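Local coordinates for NADB-Rossmann Superfamily protein (Streptococcus agalactiae, PDB 3LEC) that probably methylates the N1 atom of adenine 22 in tRNA as a Rossmann-like methyltransferase, and carries a zinc ion in the crystal, at residues S9-K14 / K154-L159; A16-K21 / A145-T150; L35-L40 / K63-H68; S83-E86 / N90-T93. All blocks are in the same frame, centred on the assembly; numbering follows the deposited sequence.

Contact 1: residues S9-K14 / K154-L159. With SO4 (sulfate ion), chain D; SO4 (sulfate ion), chain E.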
# COMPACT_ATOMS: atom_id res chain seq x y z
N SER A 9 4.39 8.40 -11.45
CA SER A 9 3.59 9.33 -10.64
C SER A 9 4.27 9.48 -9.26
O SER A 9 5.05 8.61 -8.88
CB SER A 9 2.16 8.79 -10.51
OG SER A 9 2.14 7.51 -9.85
N LYS A 10 4.00 10.56 -8.51
CA LYS A 10 4.57 10.66 -7.15
C LYS A 10 4.24 9.45 -6.29
O LYS A 10 5.09 8.93 -5.55
CB LYS A 10 4.11 11.95 -6.45
CG LYS A 10 4.73 13.20 -7.05
CD LYS A 10 4.17 14.49 -6.44
CE LYS A 10 4.59 14.67 -5.00
NZ LYS A 10 4.26 16.04 -4.49
N ARG A 11 2.99 9.01 -6.38
CA ARG A 11 2.50 7.93 -5.58
C ARG A 11 3.35 6.67 -5.81
O ARG A 11 3.85 6.06 -4.87
CB ARG A 11 1.02 7.68 -5.89
CG ARG A 11 0.35 6.51 -5.16
CD ARG A 11 -1.07 6.33 -5.68
NE ARG A 11 -1.08 5.93 -7.09
CZ ARG A 11 -1.18 4.68 -7.55
NH1 ARG A 11 -1.31 3.65 -6.73
NH2 ARG A 11 -1.17 4.45 -8.85
N LEU A 12 3.51 6.31 -7.08
CA LEU A 12 4.28 5.11 -7.40
C LEU A 12 5.79 5.30 -7.20
O LEU A 12 6.49 4.36 -6.84
CB LEU A 12 3.99 4.65 -8.83
CG LEU A 12 2.58 4.10 -9.11
CD1 LEU A 12 2.57 3.58 -10.54
CD2 LEU A 12 2.19 3.00 -8.18
N GLN A 13 6.27 6.52 -7.43
CA GLN A 13 7.70 6.84 -7.20
C GLN A 13 8.05 6.64 -5.74
O GLN A 13 9.10 6.08 -5.44
CB GLN A 13 8.04 8.27 -7.64
CG GLN A 13 9.58 8.65 -7.49
CD GLN A 13 10.47 7.73 -8.31
OE1 GLN A 13 11.40 7.09 -7.76
NE2 GLN A 13 10.24 7.68 -9.62
N LYS A 14 7.19 7.13 -4.86
CA LYS A 14 7.43 6.98 -3.42
C LYS A 14 7.35 5.52 -2.94
O LYS A 14 8.04 5.14 -2.01
CB LYS A 14 6.57 7.98 -2.64
CG LYS A 14 7.12 9.39 -2.87
CD LYS A 14 6.26 10.51 -2.32
CE LYS A 14 6.76 11.87 -2.83
NZ LYS A 14 8.01 12.29 -2.13
N LYS A 154 -5.43 14.20 -3.93
CA LYS A 154 -5.62 13.25 -2.85
C LYS A 154 -4.33 13.09 -2.02
O LYS A 154 -3.24 13.41 -2.49
CB LYS A 154 -6.06 11.90 -3.43
CG LYS A 154 -7.11 11.17 -2.61
CD LYS A 154 -6.78 9.71 -2.52
CE LYS A 154 -7.68 8.95 -1.52
NZ LYS A 154 -7.62 7.48 -1.80
N ARG A 155 -4.45 12.63 -0.77
CA ARG A 155 -3.27 12.22 -0.02
C ARG A 155 -3.20 10.72 -0.14
O ARG A 155 -4.24 10.09 -0.15
CB ARG A 155 -3.35 12.61 1.46
CG ARG A 155 -3.13 14.11 1.74
CD ARG A 155 -4.42 14.71 2.25
NE ARG A 155 -4.37 16.16 2.38
CZ ARG A 155 -5.45 16.93 2.44
NH1 ARG A 155 -6.67 16.39 2.39
NH2 ARG A 155 -5.31 18.24 2.55
N TYR A 156 -2.00 10.16 -0.18
CA TYR A 156 -1.85 8.70 -0.19
C TYR A 156 -0.82 8.29 0.86
O TYR A 156 0.25 8.90 0.94
CB TYR A 156 -1.36 8.21 -1.56
CG TYR A 156 -2.32 8.47 -2.69
CD1 TYR A 156 -3.34 7.55 -2.98
CD2 TYR A 156 -2.17 9.58 -3.50
CE1 TYR A 156 -4.24 7.78 -4.03
CE2 TYR A 156 -3.08 9.83 -4.58
CZ TYR A 156 -4.10 8.91 -4.83
OH TYR A 156 -4.98 9.13 -5.86
N GLU A 157 -1.16 7.26 1.63
CA GLU A 157 -0.27 6.67 2.62
C GLU A 157 0.46 5.48 2.04
O GLU A 157 -0.13 4.70 1.29
CB GLU A 157 -1.04 6.21 3.84
CG GLU A 157 -1.76 7.36 4.58
CD GLU A 157 -2.29 7.01 5.95
OE1 GLU A 157 -2.01 5.91 6.49
OE2 GLU A 157 -3.03 7.85 6.50
N ILE A 158 1.74 5.35 2.38
CA ILE A 158 2.54 4.17 2.03
C ILE A 158 3.05 3.52 3.32
O ILE A 158 3.61 4.21 4.17
CB ILE A 158 3.72 4.54 1.11
CG1 ILE A 158 3.22 5.01 -0.27
CG2 ILE A 158 4.78 3.39 1.02
CD1 ILE A 158 4.29 5.78 -1.07
N LEU A 159 2.86 2.21 3.45
CA LEU A 159 3.39 1.43 4.58
C LEU A 159 4.48 0.49 4.13
O LEU A 159 4.28 -0.29 3.22
CB LEU A 159 2.27 0.60 5.22
CG LEU A 159 1.01 1.26 5.77
CD1 LEU A 159 0.16 0.25 6.48
CD2 LEU A 159 1.37 2.39 6.68
S SO4 D . -7.56 12.55 1.13
O1 SO4 D . -6.66 12.53 2.29
O2 SO4 D . -8.74 13.36 1.45
O3 SO4 D . -6.89 13.17 -0.00
O4 SO4 D . -7.97 11.19 0.80
S SO4 E . 2.77 17.92 -7.36
O1 SO4 E . 2.01 18.88 -6.57
O2 SO4 E . 2.85 18.32 -8.76
O3 SO4 E . 4.12 17.85 -6.81
O4 SO4 E . 2.13 16.60 -7.31
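Arg-11 lays its CD methylene over one face of the Tyr-156 ring, above the centre: CD stands 3.7 Å from the centroid and 10° off the ring normal, a CH-pi contact. The arginine CG lies anti to the backbone N, and the chain turns at chi3, which carries the guanidinium past the ring with its plane 51° from that of the tyrosine. Because Arg-11 CZ is 5.9 Å from the centroid, any cation-pi term is at most weak; the polar end is instead hydrogen-bonded through NH1 to Gln-124. The tight packing continues at Ile-158, whose CD1 presses on Lys-14 CB at 3.5 Å and on Arg-11 O at 3.8 Å. Helix 10-14 thus lies against strand 155-159, running nearly parallel to it (13°, axes 9.6 Å apart), on one face of the mixed sheet of this Rossmann-like methyltransferase fold. Ser-9 caps the helix, its OG accepting a weak bond from Leu-12 N. Toward solvent the contact loosens: Lys-14 touches through CB while the rest of its chain leads away from the strand, and exposed Lys-10 gives NZ to O3 of the chain E sulfate at 2.9 Å. The chain D sulfate, like the other probably from the crystallisation liquor, takes a hydrogen bond on O3 from Arg-155 N at 2.6 Å.

Contact 2: residues A16-K21 / A145-T150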
# COMPACT_ATOMS: atom_id res chain seq x y z
N ALA A 16 8.36 3.02 -5.17
CA ALA A 16 9.66 2.57 -5.74
C ALA A 16 10.85 2.91 -4.85
O ALA A 16 11.77 2.11 -4.75
CB ALA A 16 9.88 3.16 -7.13
N ASN A 17 10.81 4.08 -4.20
CA ASN A 17 11.93 4.54 -3.36
C ASN A 17 12.21 3.59 -2.19
O ASN A 17 13.31 3.61 -1.65
CB ASN A 17 11.71 5.95 -2.79
CG ASN A 17 11.60 7.03 -3.86
OD1 ASN A 17 11.02 8.09 -3.63
ND2 ASN A 17 12.16 6.77 -5.02
N TYR A 18 11.20 2.81 -1.79
CA TYR A 18 11.30 1.87 -0.67
C TYR A 18 11.61 0.42 -1.07
O TYR A 18 11.79 -0.42 -0.20
CB TYR A 18 10.05 1.88 0.18
CG TYR A 18 9.86 3.09 1.05
CD1 TYR A 18 10.70 3.35 2.12
CD2 TYR A 18 8.80 3.96 0.81
CE1 TYR A 18 10.50 4.49 2.94
CE2 TYR A 18 8.59 5.07 1.62
CZ TYR A 18 9.44 5.33 2.67
OH TYR A 18 9.20 6.44 3.45
N VAL A 19 11.69 0.15 -2.37
CA VAL A 19 12.01 -1.20 -2.84
C VAL A 19 13.52 -1.34 -2.74
O VAL A 19 14.25 -0.49 -3.26
CB VAL A 19 11.54 -1.44 -4.29
CG1 VAL A 19 11.86 -2.87 -4.75
CG2 VAL A 19 10.05 -1.16 -4.40
N PRO A 20 13.98 -2.38 -2.01
CA PRO A 20 15.41 -2.56 -1.80
C PRO A 20 16.12 -2.76 -3.12
O PRO A 20 15.59 -3.42 -4.01
CB PRO A 20 15.47 -3.87 -1.00
CG PRO A 20 14.19 -3.93 -0.28
CD PRO A 20 13.21 -3.42 -1.32
N LYS A 21 17.34 -2.22 -3.23
CA LYS A 21 18.20 -2.50 -4.38
C LYS A 21 18.39 -4.00 -4.59
O LYS A 21 18.62 -4.74 -3.62
CB LYS A 21 19.57 -1.85 -4.19
CG LYS A 21 19.52 -0.36 -4.01
CD LYS A 21 19.23 0.32 -5.33
CE LYS A 21 19.61 1.78 -5.27
NZ LYS A 21 18.94 2.47 -6.38
N ALA A 145 8.60 1.73 8.19
CA ALA A 145 8.54 3.09 7.71
C ALA A 145 7.14 3.38 7.14
O ALA A 145 6.43 2.46 6.67
CB ALA A 145 9.62 3.37 6.65
N GLU A 146 6.74 4.66 7.21
CA GLU A 146 5.52 5.14 6.55
C GLU A 146 5.74 6.48 5.86
O GLU A 146 6.58 7.27 6.29
CB GLU A 146 4.33 5.25 7.53
CG GLU A 146 3.98 3.98 8.27
CD GLU A 146 2.86 4.20 9.26
OE1 GLU A 146 3.02 5.09 10.13
OE2 GLU A 146 1.85 3.46 9.19
N ASP A 147 4.98 6.75 4.80
CA ASP A 147 5.02 8.04 4.17
C ASP A 147 3.59 8.46 3.86
O ASP A 147 2.75 7.61 3.67
CB ASP A 147 5.83 7.99 2.87
CG ASP A 147 6.08 9.38 2.29
OD1 ASP A 147 6.40 10.32 3.05
OD2 ASP A 147 5.98 9.52 1.06
N ILE A 148 3.33 9.76 3.86
CA ILE A 148 2.06 10.28 3.36
C ILE A 148 2.43 11.37 2.36
O ILE A 148 3.31 12.21 2.63
CB ILE A 148 1.12 10.77 4.48
CG1 ILE A 148 -0.26 11.14 3.90
CG2 ILE A 148 1.74 11.96 5.29
CD1 ILE A 148 -1.33 11.39 4.94
N LEU A 149 1.78 11.34 1.20
CA LEU A 149 2.13 12.19 0.08
C LEU A 149 0.87 12.79 -0.51
O LEU A 149 -0.21 12.26 -0.27
CB LEU A 149 2.86 11.35 -0.98
CG LEU A 149 2.05 10.27 -1.69
CD1 LEU A 149 1.83 10.71 -3.14
CD2 LEU A 149 2.78 8.91 -1.64
N THR A 150 1.01 13.86 -1.29
CA THR A 150 -0.12 14.54 -1.94
C THR A 150 0.01 14.53 -3.47
O THR A 150 1.11 14.62 -4.00
CB THR A 150 -0.23 16.03 -1.50
OG1 THR A 150 0.83 16.78 -2.12
CG2 THR A 150 -0.12 16.16 -0.02
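Tyr-18 reaches across with the outer end of its ring to meet the first residues of segment 145-150, its CE1 lying 4.0 Å from the Ala-145 methyl carbon CB. That methyl approaches the ring obliquely. At the far end, Asp-147 CB comes to the ring edge near its plane, 3.8 Å from Tyr-18 OH, which makes the methylene the part of the aspartate that meets the tyrosine. The two side chains cross at about a right angle, with ring and carboxylate planes 59° apart. Tyr-18 CG stands anti to the carbonyl carbon (chi1 -73°), a setting that directs the phenol out of its turn toward the strand.

The backbones themselves remain well separated: the nearest CA atoms, those of Tyr-18 and Ala-145, are 8.9 Å apart. Tyr-18 belongs to a type I beta turn from Ala-16 to Val-19, closed by the bond from Val-19 N to Ala-16 O at 3.1 Å. This turn leads from helix 10-16 into strand 23-28, whereas strand 145-150 lies at one border of the sheet, paired with strand 155-163, whose Val-160 also touches the tyrosine. Glu-146 points the other way and forms a salt bridge with Arg-133.

With 125 Å² buried in all and separations of 3.8 Å or more, the chemistry is that of a surface van der Waals contact, in which a single aromatic side chain bridges turn and strand.

Contact 3: residues L35-L40 / K63-H68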
# COMPACT_ATOMS: atom_id res chain seq x y z
N LEU A 35 5.58 0.42 -12.45
CA LEU A 35 6.52 0.29 -11.36
C LEU A 35 7.59 -0.80 -11.64
O LEU A 35 8.78 -0.50 -11.57
CB LEU A 35 5.77 0.07 -10.05
CG LEU A 35 6.63 -0.27 -8.84
CD1 LEU A 35 7.57 0.87 -8.53
CD2 LEU A 35 5.76 -0.64 -7.63
N PRO A 36 7.19 -2.03 -12.02
CA PRO A 36 8.25 -2.96 -12.41
C PRO A 36 9.14 -2.45 -13.58
O PRO A 36 10.36 -2.64 -13.54
CB PRO A 36 7.49 -4.24 -12.81
CG PRO A 36 6.20 -4.16 -12.17
CD PRO A 36 5.87 -2.68 -11.96
N ILE A 37 8.56 -1.79 -14.59
CA ILE A 37 9.37 -1.26 -15.70
C ILE A 37 10.37 -0.22 -15.22
O ILE A 37 11.52 -0.22 -15.63
CB ILE A 37 8.49 -0.70 -16.88
CG1 ILE A 37 7.80 -1.86 -17.61
CG2 ILE A 37 9.32 0.13 -17.87
CD1 ILE A 37 6.55 -1.45 -18.36
N PHE A 38 9.93 0.68 -14.35
CA PHE A 38 10.83 1.69 -13.82
C PHE A 38 12.02 1.02 -13.15
O PHE A 38 13.18 1.35 -13.43
CB PHE A 38 10.13 2.60 -12.80
CG PHE A 38 11.08 3.55 -12.15
CD1 PHE A 38 11.66 4.59 -12.90
CD2 PHE A 38 11.49 3.36 -10.83
CE1 PHE A 38 12.60 5.46 -12.33
CE2 PHE A 38 12.41 4.25 -10.23
CZ PHE A 38 12.97 5.29 -10.97
N LEU A 39 11.72 0.06 -12.28
CA LEU A 39 12.74 -0.54 -11.42
C LEU A 39 13.71 -1.35 -12.24
O LEU A 39 14.91 -1.33 -11.95
CB LEU A 39 12.09 -1.40 -10.34
CG LEU A 39 11.32 -0.59 -9.30
CD1 LEU A 39 10.65 -1.54 -8.32
CD2 LEU A 39 12.28 0.42 -8.58
N LEU A 40 13.20 -2.07 -13.25
CA LEU A 40 14.05 -2.88 -14.13
C LEU A 40 14.85 -2.06 -15.15
O LEU A 40 16.01 -2.38 -15.42
CB LEU A 40 13.25 -3.99 -14.84
CG LEU A 40 13.23 -5.34 -14.11
CD1 LEU A 40 14.66 -5.90 -13.91
CD2 LEU A 40 12.49 -5.28 -12.75
N LYS A 63 2.00 -5.93 -23.05
CA LYS A 63 2.39 -5.05 -24.16
C LYS A 63 3.43 -4.04 -23.70
O LYS A 63 4.42 -3.81 -24.40
CB LYS A 63 1.18 -4.29 -24.75
N ASN A 64 3.21 -3.46 -22.52
CA ASN A 64 4.11 -2.43 -22.00
C ASN A 64 5.49 -2.99 -21.74
O ASN A 64 6.49 -2.38 -22.10
CB ASN A 64 3.53 -1.75 -20.75
CG ASN A 64 2.37 -0.81 -21.07
OD1 ASN A 64 2.07 -0.52 -22.24
ND2 ASN A 64 1.72 -0.30 -20.02
N VAL A 65 5.56 -4.16 -21.10
CA VAL A 65 6.85 -4.79 -20.81
C VAL A 65 7.61 -5.04 -22.12
O VAL A 65 8.83 -4.79 -22.22
CB VAL A 65 6.69 -6.09 -19.98
CG1 VAL A 65 8.00 -6.87 -19.93
CG2 VAL A 65 6.22 -5.76 -18.56
N SER A 66 6.88 -5.49 -23.12
CA SER A 66 7.46 -5.86 -24.42
C SER A 66 8.04 -4.63 -25.14
O SER A 66 9.19 -4.64 -25.60
CB SER A 66 6.40 -6.55 -25.28
OG SER A 66 6.97 -6.86 -26.54
N GLU A 67 7.24 -3.56 -25.18
CA GLU A 67 7.61 -2.30 -25.83
C GLU A 67 8.84 -1.69 -25.18
O GLU A 67 9.71 -1.10 -25.86
CB GLU A 67 6.41 -1.32 -25.77
CG GLU A 67 6.48 -0.13 -26.77
CD GLU A 67 6.08 -0.51 -28.19
OE1 GLU A 67 6.01 0.39 -29.06
OE2 GLU A 67 5.83 -1.71 -28.45
N HIS A 68 8.94 -1.86 -23.85
CA HIS A 68 10.05 -1.33 -23.09
C HIS A 68 11.27 -2.24 -23.13
O HIS A 68 12.34 -1.90 -22.58
CB HIS A 68 9.60 -1.04 -21.67
CG HIS A 68 8.92 0.27 -21.53
ND1 HIS A 68 9.58 1.40 -21.11
CD2 HIS A 68 7.64 0.65 -21.77
CE1 HIS A 68 8.73 2.41 -21.06
NE2 HIS A 68 7.55 1.99 -21.47
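Asn-64 O, the backbone carbonyl oxygen that accepts from His-68 N at 3.1 Å, lies in the plane of the His-68 ring at its edge and also meets Ile-37 CD1 at 3.9 Å. The contact pairs helices 34-41 and 55-67, which alternate with strands 23-28, 45-52 and 74-78 in the beta-alpha-beta succession of the Rossmann-like fold. Ile-37 supplies most of the contact from its side, 95 Å² of the 165 Å² buried, and its two branches divide the work. With CG1 anti to the carbonyl carbon (chi1 -71°), the longer branch extends to the helix turn at Asn-64 and Val-65; Ile-37 CD1 is 3.9 Å from Asn-64 CB, and Ile-37 CG1 is 4.3 Å from Val-65 CG2. Beneath these residues the sheet takes over, Val-65 and Pro-36 both touching Ile-74 of strand 74-78. Asn-64 itself directs ND2 to the carbonyl oxygen of His-32, just before helix 34-41. The shorter branch serves His-68, right after its helix: the two side chains cross at about a right angle, and Ile-37 CG2 covers one face of the His-68 ring in a CH-pi contact, 3.8 Å from the centroid and 27° off the normal. That methyl is shifted toward the rim, its nearest ring atom being His-68 ND1, 3.5 Å from Ile-37 CG2.

Contact 4: residues S83-E86 / N90-T93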
# COMPACT_ATOMS: atom_id res chain seq x y z
N SER A 83 -0.92 -15.94 -5.92
CA SER A 83 -0.68 -17.11 -6.77
C SER A 83 0.19 -16.73 -7.98
O SER A 83 0.65 -17.60 -8.73
CB SER A 83 -2.00 -17.71 -7.27
OG SER A 83 -2.75 -18.31 -6.22
N ALA A 84 0.38 -15.42 -8.19
CA ALA A 84 1.18 -14.92 -9.31
C ALA A 84 2.68 -15.24 -9.11
O ALA A 84 3.48 -14.98 -9.98
CB ALA A 84 1.01 -13.44 -9.47
N PHE A 85 3.05 -15.79 -7.96
CA PHE A 85 4.45 -16.24 -7.82
C PHE A 85 4.60 -17.62 -7.21
O PHE A 85 3.65 -18.17 -6.66
CB PHE A 85 5.36 -15.20 -7.12
CG PHE A 85 5.31 -15.25 -5.61
CD1 PHE A 85 6.42 -15.70 -4.90
CD2 PHE A 85 4.20 -14.83 -4.92
CE1 PHE A 85 6.39 -15.74 -3.50
CE2 PHE A 85 4.15 -14.86 -3.54
CZ PHE A 85 5.25 -15.33 -2.82
N GLU A 86 5.81 -18.18 -7.35
CA GLU A 86 6.13 -19.53 -6.88
C GLU A 86 7.45 -19.50 -6.16
O GLU A 86 8.22 -18.56 -6.32
CB GLU A 86 6.27 -20.47 -8.08
CG GLU A 86 4.98 -21.03 -8.62
CD GLU A 86 5.23 -22.26 -9.49
OE1 GLU A 86 6.07 -22.18 -10.41
OE2 GLU A 86 4.57 -23.30 -9.25
N ASN A 90 11.91 -17.00 -6.39
CA ASN A 90 12.79 -16.41 -5.38
C ASN A 90 12.46 -14.93 -5.12
O ASN A 90 13.35 -14.09 -5.14
CB ASN A 90 14.26 -16.56 -5.79
CG ASN A 90 15.23 -16.24 -4.66
OD1 ASN A 90 14.85 -16.25 -3.48
ND2 ASN A 90 16.49 -15.96 -5.01
N ILE A 91 11.18 -14.63 -4.91
CA ILE A 91 10.71 -13.27 -4.63
C ILE A 91 11.01 -12.91 -3.18
O ILE A 91 10.75 -13.70 -2.29
CB ILE A 91 9.18 -13.15 -4.88
CG1 ILE A 91 8.87 -13.46 -6.35
CG2 ILE A 91 8.66 -11.77 -4.47
CD1 ILE A 91 9.54 -12.54 -7.40
N ASP A 92 11.57 -11.73 -2.98
CA ASP A 92 11.87 -11.25 -1.64
C ASP A 92 11.04 -10.01 -1.30
O ASP A 92 11.01 -9.61 -0.14
CB ASP A 92 13.36 -10.97 -1.48
CG ASP A 92 13.92 -10.08 -2.59
OD1 ASP A 92 14.78 -10.56 -3.34
OD2 ASP A 92 13.50 -8.92 -2.72
N THR A 93 10.39 -9.42 -2.30
CA THR A 93 9.61 -8.19 -2.08
C THR A 93 8.27 -8.21 -2.82
O THR A 93 8.21 -8.59 -3.99
CB THR A 93 10.37 -6.92 -2.54
OG1 THR A 93 11.69 -6.89 -1.99
CG2 THR A 93 9.63 -5.65 -2.13
O HOH W 1 9.58 -16.97 -4.29
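This is a short-range hydrophobic contact supplemented by a water bridge, formed within the loop that joins strand 74-78 to strand 93-99, where the chain bends back on itself between Glu-86 and Asn-90. Its apolar half is the pair Phe-85 and Ile-91, both buried and both directed at each other. The isoleucine approaches the ring obliquely at one side: Ile-91 CG1 is 3.6 Å from Phe-85 CD1, and Ile-91 CB is 3.8 Å from that same ring carbon. Phe-85 CG occupies the position between its backbone N and carbonyl carbon (chi1 85°), which swings the ring, and its CD1 in particular, beside the isoleucine; Phe-85 CB is itself 4.0 Å from Ile-91 CG1.

The polar half lies at the exposed end, where the CB atoms of Glu-86 and Asn-90 each point away from the opposite segment. Glu-86 O and Asn-90 N are 4.0 Å apart, and water 1 sits close by. It donates to Glu-86 O at 2.9 Å and accepts from Ile-91 N, also at 2.9 Å, so that one water links the Glu-86 carbonyl to the Ile-91 amide. The same water lies in the plane of the Phe-85 ring at its edge. Farther along, Thr-93 OG1 donates to the anti lone pair of Asp-92 OD2 at 2.8 Å.

Among its neighbours, the apolar pair rests on the parallel strands: Phe-85 touches Leu-26 of strand 23-28 and Ile-49 of strand 45-52, Ile-91 touches Phe-47 and Ile-49, and Lys-114, beyond helix 101-110, makes a cation-pi contact with the phenylalanine.

How the contacts relate
Contacts 1 and 2 are the closest pair, with centres 8 Å apart, and share the antiparallel pairing of strands 141-150 and 155-163: probable hydrogen bonds run from Tyr-156 N to Leu-149 O and from Ile-158 N to Asp-147 O, both 2.8 Å. Helix 10-16 and the turn after it carry their other halves. Contact 3 meets this unit through Ala-16 CB, 3.5 Å from Leu-35 CD1, although its centre is about 20 Å from that of contact 2. Contact 4 touches contact 2 where Pro-20 CD meets Thr-93 OG1 at 3.8 Å, and stays about 7 Å from contact 3 at the nearest atoms. All four lie away from the zinc site of Asp-140 and His-165.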